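Side-chain contacts in anti-sigma-I factor RsgI3 (Clostridium thermocellum, PDB 6QE7), which binds pectin through its extracellular pair of PA14 domains and probably holds the sigma factor SigI3 inactive until polysaccharide is sensed: residues K86-S89 and A90-H93; I133-S136 and S137-Y140; G187-D191 and G192-V196; L271-S275 and Q276-K280. One frame throughout, in Å; residues are numbered along the deposited sequence.

Interaction 1 of 4, residues K86-S89 and A90-H93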
loop_
_atom_site.group_PDB
_atom_site.type_symbol
_atom_site.label_atom_id
_atom_site.label_comp_id
_atom_site.label_asym_id
_atom_site.label_seq_id
_atom_site.Cartn_x
_atom_site.Cartn_y
_atom_site.Cartn_z
ATOM N N LYS A 86 -0.855 7.723 -13.882
ATOM C CA LYS A 86 -0.430 6.830 -14.984
ATOM C C LYS A 86 1.076 6.952 -15.138
ATOM O O LYS A 86 1.678 7.919 -14.606
ATOM C CB LYS A 86 -1.112 7.160 -16.316
ATOM C CG LYS A 86 -0.712 8.510 -16.900
ATOM C CD LYS A 86 -1.527 8.927 -18.068
ATOM C CE LYS A 86 -1.017 10.198 -18.721
ATOM N NZ LYS A 86 -1.764 10.400 -19.981
ATOM N N SER A 87 1.584 5.987 -15.877
ATOM C CA SER A 87 2.947 5.862 -16.380
ATOM C C SER A 87 3.121 6.987 -17.410
ATOM O O SER A 87 2.322 7.108 -18.385
ATOM C CB SER A 87 3.148 4.481 -16.930
ATOM O OG SER A 87 4.412 4.350 -17.496
ATOM N N GLN A 88 4.085 7.865 -17.161
ATOM C CA GLN A 88 4.392 8.929 -18.121
ATOM C C GLN A 88 5.808 9.430 -17.866
ATOM O O GLN A 88 6.139 9.692 -16.739
ATOM C CB GLN A 88 3.426 10.116 -18.011
ATOM C CG GLN A 88 3.241 10.637 -16.594
ATOM C CD GLN A 88 2.342 11.851 -16.545
ATOM O OE1 GLN A 88 1.348 11.955 -17.239
ATOM N NE2 GLN A 88 2.694 12.825 -15.711
ATOM N N SER A 89 6.607 9.481 -18.904
ATOM C CA SER A 89 7.725 10.436 -18.983
ATOM C C SER A 89 7.264 11.803 -18.478
ATOM O O SER A 89 6.029 12.051 -18.572
ATOM C CB SER A 89 8.197 10.503 -20.392
ATOM O OG SER A 89 9.475 11.040 -20.371
ATOM N N ALA A 90 8.207 12.691 -18.097
ATOM C CA ALA A 90 7.958 14.041 -17.535
ATOM C C ALA A 90 6.993 14.793 -18.440
ATOM O O ALA A 90 7.262 14.934 -19.640
ATOM C CB ALA A 90 9.219 14.846 -17.405
ATOM N N THR A 91 5.868 15.202 -17.897
ATOM C CA THR A 91 4.764 15.710 -18.714
ATOM C C THR A 91 4.143 16.775 -17.850
ATOM O O THR A 91 3.925 16.498 -16.678
ATOM C CB THR A 91 3.726 14.642 -19.101
ATOM O OG1 THR A 91 4.366 13.591 -19.845
ATOM C CG2 THR A 91 2.572 15.258 -19.866
ATOM N N GLU A 92 3.848 17.930 -18.435
ATOM C CA GLU A 92 3.119 18.991 -17.750
ATOM C C GLU A 92 1.624 18.700 -17.931
ATOM O O GLU A 92 1.288 18.336 -19.023
ATOM C CB GLU A 92 3.409 20.321 -18.446
ATOM C CG GLU A 92 2.759 21.504 -17.765
ATOM C CD GLU A 92 3.517 22.798 -18.067
ATOM O OE1 GLU A 92 3.490 23.186 -19.198
ATOM O OE2 GLU A 92 4.224 23.308 -17.200
ATOM N N HIS A 93 0.810 19.015 -16.924
ATOM C CA HIS A 93 -0.674 18.995 -16.921
ATOM C C HIS A 93 -1.038 20.202 -16.095
ATOM O O HIS A 93 -0.191 20.631 -15.275
ATOM C CB HIS A 93 -1.272 17.726 -16.250
ATOM C CG HIS A 93 -0.848 16.449 -16.902
ATOM N ND1 HIS A 93 -1.178 16.142 -18.221
ATOM C CD2 HIS A 93 -0.108 15.400 -16.450
ATOM C CE1 HIS A 93 -0.652 14.970 -18.547
ATOM N NE2 HIS A 93 -0.021 14.476 -17.454
#
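Gln-88 and Thr-91 face each other across a bend in the chain whose corner is Ser-89 and Ala-90; the CA atoms of Gln-88 and Thr-91 are 6.8 Å apart, and past the bend the backbone straightens into the strand that begins at Thr-91. Ser-89 and Ala-90 have polyproline-II-like backbone angles, and the carbonyl of Ser-89 lies on the inner side of the bend. There its O takes a bond from Thr-91 OG1, at 2.6 Å, with the hydroxyl coming from above the carbonyl plane. The hydroxyl stands beside its own backbone N (chi1 -59°), which is where it can meet that oxygen. Further in, the Gln-88 side chain runs out fully extended beyond CG and comes at the His-93 ring from the opposite direction. His-93 NE2 donates to Gln-88 OE1 at 2.9 Å along an almost straight line, 177° at the hydrogen. The oxygen lies in the imidazole plane and receives the N-H on a lone pair, so ring and amide meet edge to edge with their planes 29° apart. The amide NE2 bonds to Thr-68 O, which fixes which way round the group sits. Gln-88 N bonds to Asp-70, a calcium ligand, so this surface bend of the first PA14 domain borders a metal site. Beyond it, strand 91-99 pairs with strand 60-69, and the His-93 side chain touches Ile-82 and Lys-84 of strand 79-84.

Interaction 2 of 4, residues I133-S136 and S137-Y140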
loop_
_atom_site.group_PDB
_atom_site.type_symbol
_atom_site.label_atom_id
_atom_site.label_comp_id
_atom_site.label_asym_id
_atom_site.label_seq_id
_atom_site.Cartn_x
_atom_site.Cartn_y
_atom_site.Cartn_z
ATOM N N ILE A 133 7.672 27.809 -9.976
ATOM C CA ILE A 133 7.630 26.889 -8.809
ATOM C C ILE A 133 6.916 27.549 -7.636
ATOM O O ILE A 133 7.342 28.606 -7.168
ATOM C CB ILE A 133 9.049 26.432 -8.394
ATOM C CG1 ILE A 133 9.775 25.648 -9.485
ATOM C CG2 ILE A 133 8.958 25.639 -7.102
ATOM C CD1 ILE A 133 9.190 24.225 -9.698
ATOM N N ILE A 134 5.910 26.897 -7.061
ATOM C CA ILE A 134 5.203 27.560 -5.945
ATOM C C ILE A 134 6.208 27.654 -4.816
ATOM O O ILE A 134 6.681 26.635 -4.309
ATOM C CB ILE A 134 3.914 26.865 -5.489
ATOM C CG1 ILE A 134 2.927 26.641 -6.634
ATOM C CG2 ILE A 134 3.252 27.637 -4.344
ATOM C CD1 ILE A 134 1.560 26.129 -6.189
ATOM N N PRO A 135 6.481 28.856 -4.288
ATOM C CA PRO A 135 7.529 29.001 -3.283
ATOM C C PRO A 135 7.091 28.757 -1.847
ATOM O O PRO A 135 5.901 28.713 -1.584
ATOM C CB PRO A 135 7.950 30.459 -3.496
ATOM C CG PRO A 135 6.658 31.124 -3.836
ATOM C CD PRO A 135 5.931 30.146 -4.730
ATOM N N SER A 136 8.076 28.561 -0.958
ATOM C CA SER A 136 7.853 28.105 0.427
ATOM C C SER A 136 7.111 29.173 1.189
ATOM O O SER A 136 6.414 28.814 2.130
ATOM C CB SER A 136 9.124 27.751 1.174
ATOM O OG SER A 136 10.056 28.806 1.119
ATOM N N SER A 137 7.299 30.429 0.824
ATOM C CA SER A 137 6.656 31.596 1.513
ATOM C C SER A 137 5.147 31.474 1.392
ATOM O O SER A 137 4.499 31.938 2.303
ATOM C CB SER A 137 7.083 32.923 0.938
ATOM O OG SER A 137 6.983 32.889 -0.478
ATOM N N GLN A 138 4.632 30.829 0.334
ATOM C CA GLN A 138 3.158 30.677 0.126
ATOM C C GLN A 138 2.628 29.293 0.532
ATOM O O GLN A 138 1.479 28.993 0.164
ATOM C CB GLN A 138 2.818 30.857 -1.352
ATOM C CG GLN A 138 3.462 32.052 -2.035
ATOM C CD GLN A 138 3.312 33.323 -1.252
ATOM O OE1 GLN A 138 4.289 34.033 -1.027
ATOM N NE2 GLN A 138 2.107 33.572 -0.766
ATOM N N LEU A 139 3.407 28.461 1.216
ATOM C CA LEU A 139 3.006 27.059 1.520
ATOM C C LEU A 139 3.186 26.758 3.000
ATOM O O LEU A 139 4.273 27.035 3.546
ATOM C CB LEU A 139 3.817 26.064 0.681
ATOM C CG LEU A 139 3.723 26.166 -0.834
ATOM C CD1 LEU A 139 4.867 25.390 -1.457
ATOM C CD2 LEU A 139 2.405 25.653 -1.397
ATOM N N TYR A 140 2.179 26.136 3.601
ATOM C CA TYR A 140 2.090 25.860 5.055
ATOM C C TYR A 140 1.865 24.372 5.226
ATOM O O TYR A 140 0.897 23.846 4.701
ATOM C CB TYR A 140 0.920 26.625 5.697
ATOM C CG TYR A 140 1.049 28.120 5.541
ATOM C CD1 TYR A 140 0.788 28.732 4.318
ATOM C CD2 TYR A 140 1.538 28.886 6.600
ATOM C CE1 TYR A 140 0.973 30.099 4.152
ATOM C CE2 TYR A 140 1.722 30.249 6.452
ATOM C CZ TYR A 140 1.433 30.848 5.238
ATOM O OH TYR A 140 1.648 32.181 5.139
HETATM O O HOH W 1 9.841 31.109 -0.480
#
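Pro-135 and Gln-138 meet around a short 3-10 turn at Ser-136 and Ser-137, which joins strand 132-133 to strand 139-141 in the first PA14 domain, an all-beta fold. Two successive i to i+3 bonds define it: Gln-138 N to Pro-135 O at 3.1 Å, and Leu-139 N to Ser-136 O at 3.2 Å. The side chains then fold back over the turn from two flanks. On one, Leu-139 and Ile-134 cross at about a right angle, with Leu-139 CD2 against Ile-134 CG2 at 3.7 Å. The isoleucine presents this branch because CG2 is anti to its backbone N while CG1 takes the place beside that N (chi1 -54°). Leu-139 CG also lies 3.4 Å from Pro-135 O, so the leucine covers the carbonyl as well as the isoleucine. Val-54 of strand 53-54 packs against both Ile-134 and Leu-139. On the other, the Gln-138 chain kinks at chi2 (-48°), laying its CG 3.8 Å from Pro-135 CG and swinging the amide round toward Ser-137. The two ends of that amide are then gripped separately: NE2 bonds to Glu-55 O, and OE1 accepts from Ser-137 OG at 3.0 Å, the donor tilted 30° from the carbonyl plane. Pro-135 itself touches Arg-57. At the start of the turn, water 1 accepts from Ser-137 N at 2.9 Å and also bonds to Ser-136 OG.

Interaction 3 of 4, residues G187-D191 and G192-V196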
loop_
_atom_site.group_PDB
_atom_site.type_symbol
_atom_site.label_atom_id
_atom_site.label_comp_id
_atom_site.label_asym_id
_atom_site.label_seq_id
_atom_site.Cartn_x
_atom_site.Cartn_y
_atom_site.Cartn_z
ATOM N N GLY A 187 -7.722 -23.763 22.740
ATOM C CA GLY A 187 -8.136 -24.679 23.822
ATOM C C GLY A 187 -9.630 -24.935 23.824
ATOM O O GLY A 187 -10.383 -24.271 23.079
ATOM N N GLU A 188 -10.074 -25.882 24.644
ATOM C CA GLU A 188 -11.510 -26.180 24.855
ATOM C C GLU A 188 -12.189 -26.538 23.524
ATOM O O GLU A 188 -13.215 -25.933 23.205
ATOM C CB GLU A 188 -12.296 -25.005 25.466
ATOM C CG GLU A 188 -11.790 -24.454 26.797
ATOM C CD GLU A 188 -11.042 -23.137 26.644
ATOM O OE1 GLU A 188 -11.077 -22.562 25.524
ATOM O OE2 GLU A 188 -10.441 -22.674 27.634
ATOM N N LEU A 189 -11.625 -27.443 22.748
ATOM C CA LEU A 189 -12.205 -27.803 21.434
ATOM C C LEU A 189 -13.076 -29.038 21.576
ATOM O O LEU A 189 -12.872 -29.769 22.513
ATOM C CB LEU A 189 -11.074 -28.080 20.447
ATOM C CG LEU A 189 -10.216 -26.857 20.126
ATOM C CD1 LEU A 189 -9.025 -27.267 19.286
ATOM C CD2 LEU A 189 -11.031 -25.765 19.435
ATOM N N LYS A 190 -13.908 -29.327 20.589
ATOM C CA LYS A 190 -14.559 -30.651 20.491
ATOM C C LYS A 190 -13.906 -31.388 19.321
ATOM O O LYS A 190 -13.833 -30.817 18.224
ATOM C CB LYS A 190 -16.063 -30.419 20.346
ATOM C CG LYS A 190 -16.747 -29.657 21.478
ATOM C CD LYS A 190 -17.843 -28.753 20.932
ATOM C CE LYS A 190 -18.876 -28.285 21.939
ATOM N NZ LYS A 190 -18.515 -26.946 22.460
ATOM N N ASP A 191 -13.376 -32.566 19.535
ATOM C CA ASP A 191 -12.846 -33.419 18.429
ATOM C C ASP A 191 -11.722 -32.725 17.616
ATOM O O ASP A 191 -11.550 -33.093 16.432
ATOM C CB ASP A 191 -13.982 -33.837 17.494
ATOM C CG ASP A 191 -15.135 -34.574 18.161
ATOM O OD1 ASP A 191 -14.866 -35.627 18.791
ATOM O OD2 ASP A 191 -16.267 -34.068 18.058
ATOM N N GLY A 192 -10.971 -31.800 18.227
ATOM C CA GLY A 192 -9.750 -31.156 17.676
ATOM C C GLY A 192 -10.102 -30.215 16.540
ATOM O O GLY A 192 -9.219 -29.870 15.740
ATOM N N LYS A 193 -11.394 -29.850 16.485
ATOM C CA LYS A 193 -12.036 -29.109 15.379
ATOM C C LYS A 193 -11.830 -27.639 15.765
ATOM O O LYS A 193 -12.311 -27.209 16.855
ATOM C CB LYS A 193 -13.515 -29.502 15.150
ATOM C CG LYS A 193 -13.751 -30.655 14.181
ATOM C CD LYS A 193 -15.188 -31.289 14.189
ATOM C CE LYS A 193 -15.148 -32.791 13.910
ATOM N NZ LYS A 193 -16.411 -33.373 13.365
ATOM N N PHE A 194 -11.118 -26.906 14.924
ATOM C CA PHE A 194 -10.934 -25.449 15.068
ATOM C C PHE A 194 -10.699 -24.906 13.642
ATOM O O PHE A 194 -10.556 -25.675 12.650
ATOM C CB PHE A 194 -9.821 -25.145 16.075
ATOM C CG PHE A 194 -8.421 -25.292 15.523
ATOM C CD1 PHE A 194 -7.772 -26.505 15.548
ATOM C CD2 PHE A 194 -7.809 -24.231 14.864
ATOM C CE1 PHE A 194 -6.513 -26.636 14.994
ATOM C CE2 PHE A 194 -6.551 -24.359 14.317
ATOM C CZ PHE A 194 -5.895 -25.562 14.399
ATOM N N SER A 195 -10.681 -23.595 13.505
ATOM C CA SER A 195 -10.523 -22.956 12.174
ATOM C C SER A 195 -9.874 -21.584 12.396
ATOM O O SER A 195 -9.897 -21.066 13.570
ATOM C CB SER A 195 -11.923 -22.936 11.491
ATOM O OG SER A 195 -12.868 -22.257 12.329
ATOM N N VAL A 196 -9.308 -20.998 11.343
ATOM C CA VAL A 196 -8.553 -19.713 11.427
ATOM C C VAL A 196 -8.863 -18.895 10.173
ATOM O O VAL A 196 -9.005 -19.502 9.118
ATOM C CB VAL A 196 -7.034 -19.953 11.522
ATOM C CG1 VAL A 196 -6.300 -18.727 12.018
ATOM C CG2 VAL A 196 -6.726 -21.155 12.398
HETATM O O HOH W 2 -14.360 -27.615 18.749
#
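Leu-189 turns its CG to the place beside the backbone N (chi1 -65°) and Phe-194 has CG between backbone N and carbonyl carbon (chi1 79°), so that the leucine methyls come down on the start of the phenylalanine side chain. They meet just beyond the ends of a type I' beta turn, Lys-190 to Lys-193, at the head of strand 193-202 in the second PA14 domain. Leu-189 CD2 lies 3.6 Å from Phe-194 CB, and CD1 approaches ring atom CD1 of Phe-194 obliquely at 4.0 Å. Leu-189 CD2 also presses on Lys-193 O, at 3.2 Å. Phe-184 touches both side chains and extends the apolar patch. The turn takes left-handed backbone angles at Asp-191 and Gly-192, and glycine adopts these readily. Lys-193 N closes it with a bond to Lys-190 O at 3.1 Å. Lys-193 CE comes within 3.9 Å of Asp-191 CB, while the charged ends stay apart. Gly-192 O is bound by Asn-262 of strand 254-263, which pins the turn to the sheet. Between the end residues of the turn, water 2 accepts from Lys-190 N at 2.6 Å and is also hydrogen-bonded to Lys-193 O.

Interaction 4 of 4, residues L271-S275 and Q276-K280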
loop_
_atom_site.group_PDB
_atom_site.type_symbol
_atom_site.label_atom_id
_atom_site.label_comp_id
_atom_site.label_asym_id
_atom_site.label_seq_id
_atom_site.Cartn_x
_atom_site.Cartn_y
_atom_site.Cartn_z
ATOM N N LEU A 271 1.537 -21.311 3.769
ATOM C CA LEU A 271 1.198 -20.570 2.504
ATOM C C LEU A 271 2.526 -20.238 1.852
ATOM O O LEU A 271 3.403 -19.652 2.540
ATOM C CB LEU A 271 0.343 -19.316 2.773
ATOM C CG LEU A 271 0.007 -18.448 1.557
ATOM C CD1 LEU A 271 -1.009 -19.142 0.652
ATOM C CD2 LEU A 271 -0.488 -17.098 1.972
ATOM N N LEU A 272 2.719 -20.768 0.653
ATOM C CA LEU A 272 3.931 -20.546 -0.146
ATOM C C LEU A 272 3.560 -19.731 -1.373
ATOM O O LEU A 272 2.415 -19.826 -1.799
ATOM C CB LEU A 272 4.465 -21.914 -0.559
ATOM C CG LEU A 272 4.732 -22.815 0.652
ATOM C CD1 LEU A 272 3.678 -23.913 0.762
ATOM C CD2 LEU A 272 6.144 -23.384 0.596
ATOM N N TRP A 273 4.549 -19.108 -1.984
ATOM C CA TRP A 273 4.418 -18.539 -3.338
ATOM C C TRP A 273 5.613 -18.919 -4.219
ATOM O O TRP A 273 6.738 -19.290 -3.729
ATOM C CB TRP A 273 4.219 -17.009 -3.302
ATOM C CG TRP A 273 5.347 -16.206 -2.703
ATOM C CD1 TRP A 273 6.556 -16.633 -2.238
ATOM C CD2 TRP A 273 5.335 -14.790 -2.471
ATOM N NE1 TRP A 273 7.288 -15.584 -1.792
ATOM C CE2 TRP A 273 6.554 -14.451 -1.885
ATOM C CE3 TRP A 273 4.419 -13.785 -2.746
ATOM C CZ2 TRP A 273 6.892 -13.150 -1.569
ATOM C CZ3 TRP A 273 4.733 -12.495 -2.398
ATOM C CH2 TRP A 273 5.941 -12.189 -1.807
ATOM N N SER A 274 5.368 -18.751 -5.500
ATOM C CA SER A 274 6.378 -18.975 -6.540
ATOM C C SER A 274 6.019 -18.124 -7.741
ATOM O O SER A 274 4.792 -17.803 -7.946
ATOM C CB SER A 274 6.441 -20.471 -6.869
ATOM O OG SER A 274 5.297 -20.901 -7.620
ATOM N N SER A 275 6.993 -17.892 -8.600
ATOM C CA SER A 275 6.745 -17.219 -9.893
ATOM C C SER A 275 7.975 -17.414 -10.750
ATOM O O SER A 275 8.905 -18.014 -10.239
ATOM C CB SER A 275 6.386 -15.784 -9.721
ATOM O OG SER A 275 7.516 -14.988 -9.424
ATOM N N GLN A 276 7.976 -16.917 -11.984
ATOM C CA GLN A 276 9.136 -17.213 -12.844
ATOM C C GLN A 276 10.420 -16.723 -12.152
ATOM O O GLN A 276 11.418 -17.373 -12.281
ATOM C CB GLN A 276 9.089 -16.520 -14.194
ATOM C CG GLN A 276 10.491 -16.573 -14.770
ATOM C CD GLN A 276 10.511 -16.394 -16.250
ATOM O OE1 GLN A 276 9.497 -16.031 -16.859
ATOM N NE2 GLN A 276 11.692 -16.638 -16.798
ATOM N N ARG A 277 10.398 -15.605 -11.431
ATOM C CA ARG A 277 11.609 -15.076 -10.790
ATOM C C ARG A 277 11.557 -15.261 -9.306
ATOM O O ARG A 277 12.601 -15.069 -8.712
ATOM C CB ARG A 277 11.778 -13.580 -11.032
ATOM C CG ARG A 277 12.217 -13.186 -12.424
ATOM C CD ARG A 277 12.067 -11.661 -12.639
ATOM N NE ARG A 277 10.729 -11.238 -13.039
ATOM C CZ ARG A 277 10.322 -9.983 -13.238
ATOM N NH1 ARG A 277 11.148 -8.980 -13.105
ATOM N NH2 ARG A 277 9.075 -9.719 -13.545
ATOM N N GLN A 278 10.395 -15.552 -8.723
ATOM C CA GLN A 278 10.353 -15.886 -7.280
ATOM C C GLN A 278 10.468 -17.390 -7.075
ATOM O O GLN A 278 9.461 -18.107 -7.389
ATOM C CB GLN A 278 9.050 -15.422 -6.613
ATOM C CG GLN A 278 9.023 -15.805 -5.145
ATOM C CD GLN A 278 10.120 -15.120 -4.379
ATOM O OE1 GLN A 278 10.071 -13.906 -4.135
ATOM N NE2 GLN A 278 11.092 -15.903 -3.952
ATOM N N LYS A 279 11.568 -17.850 -6.478
ATOM C CA LYS A 279 11.751 -19.289 -6.126
ATOM C C LYS A 279 10.792 -19.656 -4.974
ATOM O O LYS A 279 10.590 -18.829 -4.035
ATOM C CB LYS A 279 13.193 -19.636 -5.712
ATOM C CG LYS A 279 14.053 -20.314 -6.782
ATOM C CD LYS A 279 14.360 -19.462 -8.009
ATOM C CE LYS A 279 14.156 -20.207 -9.310
ATOM N NZ LYS A 279 13.755 -19.282 -10.391
ATOM N N LYS A 280 10.211 -20.849 -5.063
ATOM C CA LYS A 280 9.140 -21.313 -4.137
ATOM C C LYS A 280 9.603 -21.126 -2.714
ATOM O O LYS A 280 10.706 -21.494 -2.392
ATOM C CB LYS A 280 8.711 -22.755 -4.355
ATOM C CG LYS A 280 7.470 -23.220 -3.580
ATOM C CD LYS A 280 6.616 -24.204 -4.358
ATOM C CE LYS A 280 7.194 -25.586 -4.386
ATOM N NZ LYS A 280 6.300 -26.512 -3.667
#
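In the second PA14 domain the chain leaves strand 268-274 and doubles back toward its antiparallel partner, strand 281-282, so that Ser-275 N bonds to Gln-278 O at 2.8 Å. The serine hydroxyl returns the link: its OG, set between backbone N and carbonyl carbon (chi1 76°), accepts from Gln-278 N at 3.0 Å. Further back, Lys-280 CA makes a CH...O contact with Trp-273 O, at 3.2 Å. The Gln-278 side chain bends at chi2 and passes over one face of the Trp-273 indole, its CG 4.1 Å from the centroid of the five-membered ring in a CH-pi contact. Its amide lies almost parallel to the indole, the planes 7° apart. NE2 of that amide donates to Lys-279 O at 3.0 Å, on a lone pair, and this bond helps fix the amide's rotation. Trp-273 NE1 bonds to Glu-281, so both the face and the N-H of the indole are used. Ser-275 OG and Arg-277 NE both bond to Glu-208, one to each carboxylate oxygen. The serine hydroxyl, accepting from Gln-278 N, therefore probably gives its own proton to that carboxylate, while the nearby arginine would favour the ionised glutamate.

From the N terminus, the four contacts come in series; none nests in or crosses another. The first two belong to the first PA14 domain. Interaction 1 closes the loop from strand 79-84 into strand 91-99, and interaction 2 the link from strand 132-133 to strand 139-141; each joins strands of that domain's two sheets, and their nearest atoms are about 9 Å apart. The other two belong to the second PA14 domain, with nearest atoms about 11 Å apart: interaction 3 closes the loop entering strand 193-202, and interaction 4 the reversal from strand 268-274 to strand 281-282, within one sheet. Interactions 2 and 3 lie farthest apart, about 61 Å between centres, on opposite sides of the chain's centre.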